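Cutm, flavoprotein of carbon monoxide dehydrogenase (Hydrogenophaga pseudoflava, PDB 1FFV) carries FAD as the flavoprotein subunit of carbon monoxide dehydrogenase and probably passes on electrons released when carbon monoxide is oxidised. Local coordinates at residues P58-I63 and G73-E78; G119-D124 and L154-T159; G180-K185 and N280-R285. One frame throughout, in Å; residues are numbered along the deposited sequence.

Contact 1. Residues P58-I63 and G73-E78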
loop_
_atom_site.group_PDB
_atom_site.type_symbol
_atom_site.label_atom_id
_atom_site.label_comp_id
_atom_site.label_asym_id
_atom_site.label_seq_id
_atom_site.Cartn_x
_atom_site.Cartn_y
_atom_site.Cartn_z
ATOM N N PRO C 58 -3.993 48.848 -6.302
ATOM C CA PRO C 58 -5.287 49.245 -6.877
ATOM C C PRO C 58 -5.271 50.388 -7.886
ATOM O O PRO C 58 -6.179 50.505 -8.709
ATOM C CB PRO C 58 -6.125 49.584 -5.639
ATOM C CG PRO C 58 -5.113 50.052 -4.662
ATOM C CD PRO C 58 -3.978 49.075 -4.847
ATOM N N GLU C 59 -4.235 51.216 -7.830
ATOM C CA GLU C 59 -4.116 52.348 -8.738
ATOM C C GLU C 59 -3.708 51.912 -10.153
ATOM O O GLU C 59 -3.696 52.723 -11.083
ATOM C CB GLU C 59 -3.133 53.389 -8.185
ATOM C CG GLU C 59 -2.494 53.035 -6.820
ATOM C CD GLU C 59 -3.435 53.157 -5.609
ATOM O OE1 GLU C 59 -4.492 53.839 -5.700
ATOM O OE2 GLU C 59 -3.088 52.575 -4.548
ATOM N N LEU C 60 -3.361 50.638 -10.310
ATOM C CA LEU C 60 -2.981 50.116 -11.618
ATOM C C LEU C 60 -4.167 49.391 -12.232
ATOM O O LEU C 60 -4.060 48.815 -13.302
ATOM C CB LEU C 60 -1.796 49.156 -11.491
ATOM C CG LEU C 60 -0.451 49.722 -11.038
ATOM C CD1 LEU C 60 0.577 48.603 -10.943
ATOM C CD2 LEU C 60 0.008 50.785 -12.026
ATOM N N ARG C 61 -5.303 49.440 -11.541
ATOM C CA ARG C 61 -6.522 48.772 -11.984
ATOM C C ARG C 61 -7.651 49.742 -12.318
ATOM O O ARG C 61 -7.598 50.922 -11.973
ATOM C CB ARG C 61 -6.988 47.785 -10.911
ATOM C CG ARG C 61 -5.922 46.769 -10.548
ATOM C CD ARG C 61 -6.382 45.744 -9.531
ATOM N NE ARG C 61 -5.326 44.757 -9.275
ATOM C CZ ARG C 61 -4.902 43.840 -10.152
ATOM N NH1 ARG C 61 -5.438 43.766 -11.370
ATOM N NH2 ARG C 61 -3.956 42.972 -9.802
ATOM N N GLY C 62 -8.661 49.241 -13.021
ATOM C CA GLY C 62 -9.791 50.075 -13.376
ATOM C C GLY C 62 -9.817 50.557 -14.809
ATOM O O GLY C 62 -8.781 50.746 -15.445
ATOM N N ILE C 63 -11.028 50.725 -15.318
ATOM C CA ILE C 63 -11.267 51.206 -16.671
ATOM C C ILE C 63 -12.249 52.368 -16.530
ATOM O O ILE C 63 -13.387 52.180 -16.090
ATOM C CB ILE C 63 -11.897 50.102 -17.550
ATOM C CG1 ILE C 63 -10.902 48.952 -17.742
ATOM C CG2 ILE C 63 -12.353 50.676 -18.890
ATOM C CD1 ILE C 63 -11.500 47.723 -18.408
ATOM N N GLY C 73 -6.315 50.679 -16.762
ATOM C CA GLY C 73 -5.238 50.372 -15.832
ATOM C C GLY C 73 -4.287 49.345 -16.425
ATOM O O GLY C 73 -4.726 48.355 -17.012
ATOM N N ALA C 74 -2.986 49.575 -16.278
ATOM C CA ALA C 74 -1.981 48.660 -16.821
ATOM C C ALA C 74 -2.207 47.213 -16.394
ATOM O O ALA C 74 -1.904 46.286 -17.150
ATOM C CB ALA C 74 -0.585 49.110 -16.423
ATOM N N MET C 75 -2.740 47.023 -15.187
ATOM C CA MET C 75 -2.991 45.690 -14.657
ATOM C C MET C 75 -4.343 45.078 -15.029
ATOM O O MET C 75 -4.749 44.056 -14.462
ATOM C CB MET C 75 -2.777 45.666 -13.143
ATOM C CG MET C 75 -1.312 45.717 -12.731
ATOM S SD MET C 75 -0.347 44.365 -13.449
ATOM C CE MET C 75 -0.690 43.088 -12.323
ATOM N N THR C 76 -5.043 45.709 -15.970
ATOM C CA THR C 76 -6.316 45.175 -16.425
ATOM C C THR C 76 -6.016 43.842 -17.104
ATOM O O THR C 76 -5.152 43.743 -17.969
ATOM C CB THR C 76 -7.012 46.091 -17.458
ATOM O OG1 THR C 76 -7.327 47.347 -16.848
ATOM C CG2 THR C 76 -8.297 45.446 -17.971
ATOM N N VAL C 77 -6.738 42.820 -16.684
ATOM C CA VAL C 77 -6.585 41.479 -17.214
ATOM C C VAL C 77 -7.293 41.362 -18.582
ATOM O O VAL C 77 -8.308 42.032 -18.817
ATOM C CB VAL C 77 -7.104 40.487 -16.134
ATOM C CG1 VAL C 77 -8.108 39.505 -16.690
ATOM C CG2 VAL C 77 -5.929 39.810 -15.452
ATOM N N GLU C 78 -6.747 40.542 -19.483
ATOM C CA GLU C 78 -7.318 40.379 -20.826
ATOM C C GLU C 78 -8.837 40.142 -20.886
ATOM O O GLU C 78 -9.523 40.756 -21.707
ATOM C CB GLU C 78 -6.584 39.285 -21.609
ATOM C CG GLU C 78 -5.082 39.531 -21.850
ATOM C CD GLU C 78 -4.788 40.692 -22.811
ATOM O OE1 GLU C 78 -3.608 41.086 -22.924
ATOM O OE2 GLU C 78 -5.723 41.208 -23.466
HETATM O O HOH W 1 -9.163 46.946 -14.716
#
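G62 and G73 pair at the open end of the beta hairpin formed by strands 63-66 and 69-73 in the FAD-binding domain. G73 N donates to G62 O at 2.8 Å, nearly along the C=O axis. Past this pair the chain folds into a type I beta turn from G73 to T76, and M75 N in the turn donates to L60 O at 2.9 Å. The backbone is so close at G73 that a CB there would run into L60 O and R61 CA.

M75 bends back over 58-63. M75 CG, turned beside its own backbone N (chi1 -74°), packs 3.7 Å from L60 CB, while M75 CB lies over one face of the R61 guanidinium, whose NH2 is held by N55 O. T76 secures the turn: its OG1 donates to G73 O at 2.8 Å, in the carbonyl plane on a lone pair, and T76 N bonds to the same oxygen. A water accepts from G62 N at 2.9 Å and donates to T76 OG1 at 2.8 Å, while T76 CG2 meets I63 CD1 at 4.0 Å. A valine in place of T76 would probably cost G73 O one of its two donors and leave the water on G62 N without its second anchor.

Further out, the backbone of A74 bonds to V168 and G113, and its CB lies against FAD.

Contact 2. Residues G119-D124 and L154-T159. Unlike the reference sequence in segment 119-124: G119 (reference Asn), D120 (reference His). With FAD (flavin-adenine dinucleotide), chain J.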
loop_
_atom_site.group_PDB
_atom_site.type_symbol
_atom_site.label_atom_id
_atom_site.label_comp_id
_atom_site.label_asym_id
_atom_site.label_seq_id
_atom_site.Cartn_x
_atom_site.Cartn_y
_atom_site.Cartn_z
ATOM N N GLY C 119 7.192 43.758 -25.040
ATOM C CA GLY C 119 7.822 44.139 -26.300
ATOM C C GLY C 119 8.104 43.032 -27.295
ATOM O O GLY C 119 8.977 43.157 -28.149
ATOM N N ASP C 120 7.351 41.950 -27.183
ATOM C CA ASP C 120 7.491 40.805 -28.066
ATOM C C ASP C 120 6.732 41.096 -29.372
ATOM O O ASP C 120 5.548 41.448 -29.341
ATOM C CB ASP C 120 6.897 39.569 -27.367
ATOM C CG ASP C 120 7.273 38.243 -28.043
ATOM O OD1 ASP C 120 7.533 38.201 -29.267
ATOM O OD2 ASP C 120 7.285 37.218 -27.329
ATOM N N PRO C 121 7.408 40.958 -30.532
ATOM C CA PRO C 121 6.778 41.204 -31.841
ATOM C C PRO C 121 5.611 40.232 -32.020
ATOM O O PRO C 121 4.689 40.474 -32.784
ATOM C CB PRO C 121 7.890 40.857 -32.837
ATOM C CG PRO C 121 9.146 40.976 -32.049
ATOM C CD PRO C 121 8.794 40.482 -30.691
ATOM N N GLY C 122 5.683 39.110 -31.319
ATOM C CA GLY C 122 4.638 38.116 -31.404
ATOM C C GLY C 122 3.344 38.502 -30.712
ATOM O O GLY C 122 2.293 37.968 -31.051
ATOM N N ASN C 123 3.417 39.392 -29.725
ATOM C CA ASN C 123 2.233 39.831 -28.989
ATOM C C ASN C 123 1.282 40.676 -29.857
ATOM O O ASN C 123 1.706 41.286 -30.843
ATOM C CB ASN C 123 2.650 40.590 -27.726
ATOM C CG ASN C 123 3.106 39.665 -26.593
ATOM O OD1 ASN C 123 3.363 40.155 -25.498
ATOM N ND2 ASN C 123 3.180 38.362 -26.833
ATOM N N ASP C 124 0.004 40.710 -29.487
ATOM C CA ASP C 124 -1.008 41.442 -30.255
ATOM C C ASP C 124 -1.247 42.903 -29.875
ATOM O O ASP C 124 -1.485 43.744 -30.748
ATOM C CB ASP C 124 -2.341 40.689 -30.218
ATOM C CG ASP C 124 -2.237 39.281 -30.784
ATOM O OD1 ASP C 124 -1.933 39.123 -31.983
ATOM O OD2 ASP C 124 -2.458 38.322 -30.024
ATOM N N LEU C 154 10.967 49.757 -29.655
ATOM C CA LEU C 154 12.316 49.953 -30.193
ATOM C C LEU C 154 12.973 48.723 -30.801
ATOM O O LEU C 154 13.727 48.826 -31.776
ATOM C CB LEU C 154 13.232 50.504 -29.101
ATOM C CG LEU C 154 12.791 51.789 -28.394
ATOM C CD1 LEU C 154 13.958 52.271 -27.545
ATOM C CD2 LEU C 154 12.373 52.877 -29.396
ATOM N N GLY C 155 12.723 47.572 -30.190
ATOM C CA GLY C 155 13.291 46.331 -30.679
ATOM C C GLY C 155 12.606 45.160 -30.016
ATOM O O GLY C 155 11.652 45.343 -29.257
ATOM N N THR C 156 13.099 43.959 -30.293
ATOM C CA THR C 156 12.538 42.748 -29.719
ATOM C C THR C 156 12.785 42.779 -28.213
ATOM O O THR C 156 13.933 42.791 -27.765
ATOM C CB THR C 156 13.176 41.494 -30.356
ATOM O OG1 THR C 156 13.051 41.582 -31.779
ATOM C CG2 THR C 156 12.473 40.226 -29.893
ATOM N N TYR C 157 11.693 42.835 -27.454
ATOM C CA TYR C 157 11.720 42.891 -25.992
ATOM C C TYR C 157 12.181 44.249 -25.465
ATOM O O TYR C 157 12.402 44.406 -24.267
ATOM C CB TYR C 157 12.615 41.788 -25.408
ATOM C CG TYR C 157 12.213 40.380 -25.779
ATOM C CD1 TYR C 157 10.867 40.004 -25.855
ATOM C CD2 TYR C 157 13.184 39.419 -26.060
ATOM C CE1 TYR C 157 10.502 38.705 -26.205
ATOM C CE2 TYR C 157 12.835 38.123 -26.406
ATOM C CZ TYR C 157 11.496 37.770 -26.480
ATOM O OH TYR C 157 11.171 36.482 -26.841
ATOM N N MET C 158 12.292 45.234 -26.351
ATOM C CA MET C 158 12.744 46.575 -25.968
ATOM C C MET C 158 11.718 47.673 -26.240
ATOM O O MET C 158 11.176 47.771 -27.343
ATOM C CB MET C 158 14.035 46.922 -26.709
ATOM C CG MET C 158 15.204 46.023 -26.396
ATOM S SD MET C 158 16.602 46.458 -27.450
ATOM C CE MET C 158 16.301 45.394 -28.844
ATOM N N THR C 159 11.476 48.511 -25.235
ATOM C CA THR C 159 10.534 49.619 -25.366
ATOM C C THR C 159 11.144 50.889 -24.776
ATOM O O THR C 159 12.259 50.873 -24.263
ATOM C CB THR C 159 9.193 49.337 -24.638
ATOM O OG1 THR C 159 9.405 49.349 -23.225
ATOM C CG2 THR C 159 8.606 47.991 -25.051
HETATM P PA FAD J . 4.505 39.486 -17.236
HETATM O O1A FAD J . 4.857 39.959 -15.886
HETATM O O2A FAD J . 4.587 38.163 -17.520
HETATM O O5B FAD J . 5.476 40.221 -18.099
HETATM C C5B FAD J . 5.557 41.631 -18.049
HETATM C C4B FAD J . 6.888 42.043 -18.665
HETATM O O4B FAD J . 6.759 43.492 -18.796
HETATM C C3B FAD J . 8.099 41.942 -17.777
HETATM O O3B FAD J . 9.317 42.201 -18.377
HETATM C C2B FAD J . 7.663 42.882 -16.674
HETATM O O2B FAD J . 8.726 43.181 -15.835
HETATM C C1B FAD J . 7.174 44.053 -17.467
HETATM N N9A FAD J . 5.953 44.690 -17.005
HETATM C C8A FAD J . 4.745 44.097 -16.745
HETATM N N7A FAD J . 3.821 44.964 -16.339
HETATM C C5A FAD J . 4.464 46.176 -16.330
HETATM C C6A FAD J . 4.000 47.514 -15.995
HETATM N N6A FAD J . 2.789 47.799 -15.600
HETATM N N1A FAD J . 4.951 48.484 -16.114
HETATM C C2A FAD J . 6.216 48.234 -16.522
HETATM N N3A FAD J . 6.725 47.049 -16.852
HETATM C C4A FAD J . 5.807 46.044 -16.748
HETATM N N1 FAD J . 0.102 37.238 -25.944
HETATM C C2 FAD J . -0.410 37.722 -27.066
HETATM O O2 FAD J . -0.392 38.884 -27.302
HETATM N N3 FAD J . -1.006 36.898 -28.051
HETATM C C4 FAD J . -1.086 35.541 -27.893
HETATM O O4 FAD J . -1.608 34.868 -28.759
HETATM C C4X FAD J . -0.524 34.991 -26.670
HETATM N N5 FAD J . -0.571 33.673 -26.462
HETATM C C5X FAD J . -0.035 33.206 -25.304
HETATM C C6 FAD J . -0.089 31.826 -25.101
HETATM C C7 FAD J . 0.417 31.255 -23.978
HETATM C C7M FAD J . 0.346 29.758 -23.790
HETATM C C8 FAD J . 1.022 32.072 -22.960
HETATM C C8M FAD J . 1.595 31.462 -21.703
HETATM C C9 FAD J . 1.082 33.462 -23.143
HETATM C C9A FAD J . 0.559 34.024 -24.301
HETATM N N10 FAD J . 0.591 35.426 -24.553
HETATM C C10 FAD J . 0.070 35.909 -25.697
HETATM C "C1'" FAD J . 1.180 36.337 -23.517
HETATM C "C2'" FAD J . 0.327 37.160 -22.443
HETATM O "O2'" FAD J . -0.466 37.541 -23.536
HETATM C "C3'" FAD J . 1.689 37.686 -22.034
HETATM O "O3'" FAD J . 0.926 37.113 -20.947
HETATM C "C4'" FAD J . 1.818 38.825 -21.046
HETATM O "O4'" FAD J . 2.577 39.039 -22.281
HETATM C "C5'" FAD J . 3.117 39.393 -20.462
HETATM O "O5'" FAD J . 1.875 40.076 -19.697
HETATM P P FAD J . 1.801 39.780 -18.197
HETATM O O1P FAD J . 0.632 40.662 -17.704
HETATM O O2P FAD J . 1.631 38.439 -17.897
HETATM O O3P FAD J . 3.099 40.151 -17.609
HETATM O O HOH W 2 9.037 34.948 -26.763
#
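The loop that holds the pyrimidine end of the flavin, residues 119-124, leans on the tight turn of a two-stranded hairpin, 154-159, chiefly through G119 and Y157. Y157 N donates to G119 O at 2.8 Å, approaching from well above the carbonyl plane. G119 has positive phi just after helix 112-117, and a CB here would press on the backbone of Y157 and M158.

Beside this bond, D120 and Y157 run side by side and point the same way. The carboxylate comes to the edge of the ring, D120 OD2 3.7 Å from Y157 CE1, with the two planes 80° apart. A water ties their ends together, donating to D120 OD2 at 2.9 Å and lying 2.6 Å from Y157 OH, in the plane of the ring. The other carboxylate oxygen is used within the loop: D120 OD1 accepts from G122 N at 2.9 Å, an Asx turn, reached with CG anti to the backbone N (chi1 -166°).

T156 CG2 serves two neighbours, sitting over the centre of the Y157 ring and 3.8 Å from P121 CD, while T156 OG1 is held by P221 O. Y157 takes the third place of the type II turn G155-M158, and L154 N and G155 N both bond to M158 O, a classic beta bulge.

At the far end of the loop, D124 N donates to FAD O2 at 2.9 Å and FAD N3 donates to D124 OD2 at 2.8 Å. This two-bond grip on the imide edge of the isoalloxazine marks the arrangement as part of a flavin-binding site.

Contact 3. Residues G180-K185 and N280-R285. With FAD (flavin-adenine dinucleotide), chain J.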
loop_
_atom_site.group_PDB
_atom_site.type_symbol
_atom_site.label_atom_id
_atom_site.label_comp_id
_atom_site.label_asym_id
_atom_site.label_seq_id
_atom_site.Cartn_x
_atom_site.Cartn_y
_atom_site.Cartn_z
ATOM N N GLY C 180 -14.602 52.328 -38.306
ATOM C CA GLY C 180 -14.464 50.948 -38.733
ATOM C C GLY C 180 -13.175 50.406 -38.139
ATOM O O GLY C 180 -12.238 51.175 -37.876
ATOM N N TRP C 181 -13.104 49.089 -37.957
ATOM C CA TRP C 181 -11.922 48.471 -37.363
ATOM C C TRP C 181 -11.800 46.992 -37.707
ATOM O O TRP C 181 -12.736 46.383 -38.232
ATOM C CB TRP C 181 -11.987 48.621 -35.842
ATOM C CG TRP C 181 -13.331 48.227 -35.293
ATOM C CD1 TRP C 181 -14.446 49.022 -35.193
ATOM C CD2 TRP C 181 -13.724 46.929 -34.843
ATOM N NE1 TRP C 181 -15.507 48.291 -34.716
ATOM C CE2 TRP C 181 -15.092 47.003 -34.492
ATOM C CE3 TRP C 181 -13.055 45.706 -34.708
ATOM C CZ2 TRP C 181 -15.807 45.895 -34.012
ATOM C CZ3 TRP C 181 -13.764 44.605 -34.232
ATOM C CH2 TRP C 181 -15.128 44.708 -33.889
ATOM N N ALA C 182 -10.653 46.411 -37.366
ATOM C CA ALA C 182 -10.418 45.000 -37.617
ATOM C C ALA C 182 -9.053 44.536 -37.144
ATOM O O ALA C 182 -8.113 45.322 -37.052
ATOM C CB ALA C 182 -10.571 44.693 -39.111
ATOM N N TYR C 183 -8.983 43.260 -36.778
ATOM C CA TYR C 183 -7.731 42.627 -36.383
ATOM C C TYR C 183 -7.741 41.236 -36.996
ATOM O O TYR C 183 -8.462 40.352 -36.535
ATOM C CB TYR C 183 -7.560 42.502 -34.871
ATOM C CG TYR C 183 -6.153 42.076 -34.513
ATOM C CD1 TYR C 183 -5.055 42.775 -35.026
ATOM C CD2 TYR C 183 -5.907 40.957 -33.711
ATOM C CE1 TYR C 183 -3.749 42.374 -34.759
ATOM C CE2 TYR C 183 -4.588 40.544 -33.435
ATOM C CZ TYR C 183 -3.520 41.265 -33.968
ATOM O OH TYR C 183 -2.216 40.898 -33.728
ATOM N N GLU C 184 -7.013 41.077 -38.092
ATOM C CA GLU C 184 -6.930 39.786 -38.767
ATOM C C GLU C 184 -5.665 39.098 -38.287
ATOM O O GLU C 184 -4.563 39.610 -38.490
ATOM C CB GLU C 184 -6.886 39.967 -40.286
ATOM C CG GLU C 184 -8.159 40.545 -40.895
ATOM C CD GLU C 184 -9.359 39.614 -40.790
ATOM O OE1 GLU C 184 -9.220 38.398 -41.054
ATOM O OE2 GLU C 184 -10.453 40.109 -40.445
ATOM N N LYS C 185 -5.827 37.947 -37.639
ATOM C CA LYS C 185 -4.691 37.194 -37.120
ATOM C C LYS C 185 -4.599 35.758 -37.661
ATOM O O LYS C 185 -5.478 34.924 -37.416
ATOM C CB LYS C 185 -4.738 37.198 -35.584
ATOM C CG LYS C 185 -3.718 36.319 -34.883
ATOM C CD LYS C 185 -3.947 36.375 -33.373
ATOM C CE LYS C 185 -2.941 35.530 -32.596
ATOM N NZ LYS C 185 -3.123 35.679 -31.129
ATOM N N ASN C 280 -10.635 45.520 -45.637
ATOM C CA ASN C 280 -11.963 45.157 -46.125
ATOM C C ASN C 280 -12.981 44.990 -45.005
ATOM O O ASN C 280 -14.117 45.449 -45.119
ATOM C CB ASN C 280 -11.894 43.887 -46.975
ATOM C CG ASN C 280 -11.537 44.175 -48.421
ATOM O OD1 ASN C 280 -10.476 43.765 -48.896
ATOM N ND2 ASN C 280 -12.421 44.874 -49.125
ATOM N N ALA C 281 -12.563 44.348 -43.919
ATOM C CA ALA C 281 -13.441 44.127 -42.779
ATOM C C ALA C 281 -13.698 45.448 -42.067
ATOM O O ALA C 281 -14.799 45.687 -41.568
ATOM C CB ALA C 281 -12.819 43.117 -41.821
ATOM N N ALA C 282 -12.679 46.305 -42.032
ATOM C CA ALA C 282 -12.798 47.609 -41.392
ATOM C C ALA C 282 -13.786 48.486 -42.151
ATOM O O ALA C 282 -14.686 49.072 -41.554
ATOM C CB ALA C 282 -11.445 48.286 -41.316
ATOM N N TRP C 283 -13.644 48.530 -43.474
ATOM C CA TRP C 283 -14.525 49.332 -44.318
ATOM C C TRP C 283 -15.979 48.946 -44.088
ATOM O O TRP C 283 -16.823 49.811 -43.876
ATOM C CB TRP C 283 -14.145 49.176 -45.795
ATOM C CG TRP C 283 -15.011 49.968 -46.763
ATOM C CD1 TRP C 283 -15.963 49.467 -47.605
ATOM C CD2 TRP C 283 -14.988 51.387 -46.990
ATOM N NE1 TRP C 283 -16.529 50.477 -48.341
ATOM C CE2 TRP C 283 -15.949 51.666 -47.984
ATOM C CE3 TRP C 283 -14.248 52.444 -46.454
ATOM C CZ2 TRP C 283 -16.190 52.963 -48.454
ATOM C CZ3 TRP C 283 -14.485 53.733 -46.919
ATOM C CH2 TRP C 283 -15.451 53.981 -47.912
ATOM N N ALA C 284 -16.247 47.644 -44.057
ATOM C CA ALA C 284 -17.595 47.124 -43.844
ATOM C C ALA C 284 -18.196 47.566 -42.510
ATOM O O ALA C 284 -19.418 47.556 -42.333
ATOM C CB ALA C 284 -17.583 45.600 -43.933
ATOM N N ARG C 285 -17.329 47.922 -41.564
ATOM C CA ARG C 285 -17.774 48.362 -40.247
ATOM C C ARG C 285 -17.971 49.864 -40.140
ATOM O O ARG C 285 -18.505 50.344 -39.145
ATOM C CB ARG C 285 -16.821 47.857 -39.162
ATOM C CG ARG C 285 -17.005 46.382 -38.872
ATOM C CD ARG C 285 -15.950 45.829 -37.939
ATOM N NE ARG C 285 -16.252 44.439 -37.597
ATOM C CZ ARG C 285 -15.383 43.435 -37.673
ATOM N NH1 ARG C 285 -14.134 43.656 -38.072
ATOM N NH2 ARG C 285 -15.774 42.200 -37.386
HETATM P PA FAD J . 4.505 39.486 -17.236
HETATM O O1A FAD J . 4.857 39.959 -15.886
HETATM O O2A FAD J . 4.587 38.163 -17.520
HETATM O O5B FAD J . 5.476 40.221 -18.099
HETATM C C5B FAD J . 5.557 41.631 -18.049
HETATM C C4B FAD J . 6.888 42.043 -18.665
HETATM O O4B FAD J . 6.759 43.492 -18.796
HETATM C C3B FAD J . 8.099 41.942 -17.777
HETATM O O3B FAD J . 9.317 42.201 -18.377
HETATM C C2B FAD J . 7.663 42.882 -16.674
HETATM O O2B FAD J . 8.726 43.181 -15.835
HETATM C C1B FAD J . 7.174 44.053 -17.467
HETATM N N9A FAD J . 5.953 44.690 -17.005
HETATM C C8A FAD J . 4.745 44.097 -16.745
HETATM N N7A FAD J . 3.821 44.964 -16.339
HETATM C C5A FAD J . 4.464 46.176 -16.330
HETATM C C6A FAD J . 4.000 47.514 -15.995
HETATM N N6A FAD J . 2.789 47.799 -15.600
HETATM N N1A FAD J . 4.951 48.484 -16.114
HETATM C C2A FAD J . 6.216 48.234 -16.522
HETATM N N3A FAD J . 6.725 47.049 -16.852
HETATM C C4A FAD J . 5.807 46.044 -16.748
HETATM N N1 FAD J . 0.102 37.238 -25.944
HETATM C C2 FAD J . -0.410 37.722 -27.066
HETATM O O2 FAD J . -0.392 38.884 -27.302
HETATM N N3 FAD J . -1.006 36.898 -28.051
HETATM C C4 FAD J . -1.086 35.541 -27.893
HETATM O O4 FAD J . -1.608 34.868 -28.759
HETATM C C4X FAD J . -0.524 34.991 -26.670
HETATM N N5 FAD J . -0.571 33.673 -26.462
HETATM C C5X FAD J . -0.035 33.206 -25.304
HETATM C C6 FAD J . -0.089 31.826 -25.101
HETATM C C7 FAD J . 0.417 31.255 -23.978
HETATM C C7M FAD J . 0.346 29.758 -23.790
HETATM C C8 FAD J . 1.022 32.072 -22.960
HETATM C C8M FAD J . 1.595 31.462 -21.703
HETATM C C9 FAD J . 1.082 33.462 -23.143
HETATM C C9A FAD J . 0.559 34.024 -24.301
HETATM N N10 FAD J . 0.591 35.426 -24.553
HETATM C C10 FAD J . 0.070 35.909 -25.697
HETATM C "C1'" FAD J . 1.180 36.337 -23.517
HETATM C "C2'" FAD J . 0.327 37.160 -22.443
HETATM O "O2'" FAD J . -0.466 37.541 -23.536
HETATM C "C3'" FAD J . 1.689 37.686 -22.034
HETATM O "O3'" FAD J . 0.926 37.113 -20.947
HETATM C "C4'" FAD J . 1.818 38.825 -21.046
HETATM O "O4'" FAD J . 2.577 39.039 -22.281
HETATM C "C5'" FAD J . 3.117 39.393 -20.462
HETATM O "O5'" FAD J . 1.875 40.076 -19.697
HETATM P P FAD J . 1.801 39.780 -18.197
HETATM O O1P FAD J . 0.632 40.662 -17.704
HETATM O O2P FAD J . 1.631 38.439 -17.897
HETATM O O3P FAD J . 3.099 40.151 -17.609
HETATM O O HOH W 3 -11.652 41.766 -36.868
#
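R285 reaches from the last helix back across the start of strand 180-186 and lies flat on W181. Its CB rests on the bare backbone of G180, R285 CB being 3.9 Å from G180 CA, where a side chain on the glycine would strike A282 O. From CG to NE the chain is extended, and this carries R285 CD over the indole, 3.7 Å from W181 CE2, a CH-pi contact above the six-membered ring. NE follows over the CZ2-CH2 bond of W181. CZ then lies over the face of the six-membered ring in a cation-pi stack, guanidinium and indole only 6° from parallel. At the tip, R285 NH1 donates to W181 O at 3.1 Å, with that oxygen close to the guanidinium plane. A182 CB lies at the same group's edge. One residue thus supplies both the face under the cation and the carbonyl that fixes its rotation. W181 offers that face because its CG sits between backbone N and carbonyl carbon (chi1 48°).

Small residues keep helix and strand close: their axes approach to 5.5 Å and run roughly antiparallel, at 149°. A182 CB meets A281 CB at 3.9 Å, and A282 CA points its hydrogen at W181 O, 3.4 Å away. Farther along the strand, K185 NZ donates to FAD O4 at 2.9 Å.

Strand 180-186 is an outermost strand of its four-stranded antiparallel sheet within this chain, hydrogen-bonded to strand 196-205. Helix 264-285 packs against both strands, A282 touching V200, while W181 also reaches P92, L93 and E96 of helix 92-97.

Overall arrangement
Contact 1 is the most buried of the three and rests mainly on backbone bonds and glycines at a hairpin's open end. Contact 2, only partly buried, joins a loop to a hairpin turn with one backbone bond and a water bridge. Contact 3 is also partly buried but lies in the C-terminal domain, where a cation-pi stack and alanine packing bind a helix to a strand. Contacts 1 and 2 share the FAD-binding domain without touching, their centres about 21 Å apart. Contacts 2 and 3 meet across the domains at the flavin: D124 OD2 forms a salt bridge with K185 NZ at 2.9 Å, and D124 OD1 probably hydrogen-bonds Y183 OH.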